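Local coordinates for protein flavin reductase (Uncultured bacterium, PDB 5CHO) that probably reduces flavin, as the FAD-binding reductase component of a bacterial two-component tryptophan halogenase, to supply its partner halogenase, at residues Ala150-Arg153 with Ala154-Ala157. Sequence-based numbering, arbitrary orientation.
Sequences ALWR and AYDA
Arg153 and Tyr155, two residues apart on one strand, lean together on the same side of it. Arg153 CB stands over one face of the Tyr155 ring, 4.3 Å from its centroid and 20° off the ring normal, which meets the geometry of a CH-pi contact. With CG anti to its carbonyl carbon (chi1 -69°) and the chain extended from there to NE, Arg153 runs past the phenol, CD lying 3.3 Å from Tyr155 OH. The guanidinium and phenol planes are 79° apart, so these two groups do not stack. Instead, the guanidinium has Trp152 CH2 over the centre of one face, 3.8 Å above its plane. Trp152 also brings CZ3 to 3.6 Å from Tyr155 OH, making the hydroxyl a meeting point of all three side chains. That hydroxyl is hydrogen-bonded to Asp156 O of the second subunit, whose own Tyr155 stacks on this ring. A leucine here, lacking ring and hydroxyl, would probably leave that Asp156 O without this partner, end the inter-subunit stack and deprive Arg153 CB of its aromatic face. A classic beta bulge, in which Trp152 and Arg153 both face Val164 of strand 160-172, the hairpin partner, puts these consecutive side chains on one side of strand 145-157; Tyr155 joins them by the usual alternation. Leu151 and Ala154 pack on Leu91 of helix 85-93, while Trp152 and Tyr155 reach the subunit interface.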
loop_
_atom_site.group_PDB
_atom_site.type_symbol
_atom_site.label_atom_id
_atom_site.label_comp_id
_atom_site.label_asym_id
_atom_site.label_seq_id
_atom_site.Cartn_x
_atom_site.Cartn_y
_atom_site.Cartn_z
ATOM N N ALA A 150 -3.856 16.066 7.751
ATOM C CA ALA A 150 -3.927 16.246 9.190
ATOM C C ALA A 150 -4.067 14.877 9.824
ATOM O O ALA A 150 -4.838 14.049 9.342
ATOM C CB ALA A 150 -5.088 17.130 9.565
ATOM N N LEU A 151 -3.334 14.637 10.904
ATOM C CA LEU A 151 -3.384 13.342 11.554
ATOM C C LEU A 151 -4.764 13.121 12.169
ATOM O O LEU A 151 -5.214 13.876 13.030
ATOM C CB LEU A 151 -2.278 13.233 12.606
ATOM C CG LEU A 151 -2.222 11.930 13.407
ATOM C CD1 LEU A 151 -2.098 10.731 12.479
ATOM C CD2 LEU A 151 -1.062 11.967 14.390
ATOM N N TRP A 152 -5.416 12.059 11.708
ATOM C CA TRP A 152 -6.771 11.701 12.106
ATOM C C TRP A 152 -6.642 10.757 13.284
ATOM O O TRP A 152 -7.138 11.032 14.378
ATOM C CB TRP A 152 -7.499 11.050 10.920
ATOM C CG TRP A 152 -8.999 10.833 11.014
ATOM C CD1 TRP A 152 -9.979 11.786 10.939
ATOM C CD2 TRP A 152 -9.679 9.570 11.110
ATOM N NE1 TRP A 152 -11.221 11.196 11.011
ATOM C CE2 TRP A 152 -11.065 9.839 11.119
ATOM C CE3 TRP A 152 -9.251 8.240 11.202
ATOM C CZ2 TRP A 152 -12.023 8.827 11.222
ATOM C CZ3 TRP A 152 -10.204 7.237 11.305
ATOM C CH2 TRP A 152 -11.573 7.537 11.314
ATOM N N ARG A 153 -5.932 9.658 13.053
ATOM C CA ARG A 153 -5.659 8.683 14.097
ATOM C C ARG A 153 -4.340 7.971 13.877
ATOM O O ARG A 153 -3.855 7.846 12.751
ATOM C CB ARG A 153 -6.797 7.667 14.179
ATOM C CG ARG A 153 -8.057 8.299 14.704
ATOM C CD ARG A 153 -9.201 7.362 14.954
ATOM N NE ARG A 153 -10.415 8.163 15.074
ATOM C CZ ARG A 153 -11.648 7.680 15.164
ATOM N NH1 ARG A 153 -11.867 6.371 15.154
ATOM N NH2 ARG A 153 -12.669 8.523 15.269
ATOM N N ALA A 154 -3.776 7.508 14.983
ATOM C CA ALA A 154 -2.585 6.690 14.967
ATOM C C ALA A 154 -2.962 5.388 15.648
ATOM O O ALA A 154 -3.316 5.381 16.826
ATOM C CB ALA A 154 -1.428 7.390 15.685
ATOM N N TYR A 155 -2.878 4.290 14.904
ATOM C CA TYR A 155 -3.327 2.989 15.391
ATOM C C TYR A 155 -2.132 2.090 15.648
ATOM O O TYR A 155 -1.168 2.085 14.879
ATOM C CB TYR A 155 -4.265 2.283 14.399
ATOM C CG TYR A 155 -5.637 2.892 14.170
ATOM C CD1 TYR A 155 -6.559 3.009 15.206
ATOM C CD2 TYR A 155 -6.039 3.270 12.897
ATOM C CE1 TYR A 155 -7.822 3.537 14.985
ATOM C CE2 TYR A 155 -7.297 3.794 12.664
ATOM C CZ TYR A 155 -8.185 3.922 13.711
ATOM O OH TYR A 155 -9.439 4.437 13.478
ATOM N N ASP A 156 -2.199 1.334 16.736
ATOM C CA ASP A 156 -1.161 0.364 17.048
ATOM C C ASP A 156 -1.136 -0.729 15.992
ATOM O O ASP A 156 -2.183 -1.149 15.498
ATOM C CB ASP A 156 -1.396 -0.267 18.422
ATOM C CG ASP A 156 -1.284 0.730 19.555
ATOM O OD1 ASP A 156 -1.988 0.551 20.571
ATOM O OD2 ASP A 156 -0.495 1.690 19.433
ATOM N N ALA A 157 0.064 -1.181 15.644
ATOM C CA ALA A 157 0.230 -2.217 14.636
ATOM C C ALA A 157 1.600 -2.874 14.794
ATOM O O ALA A 157 2.432 -2.831 13.887
ATOM C CB ALA A 157 0.063 -1.643 13.240
#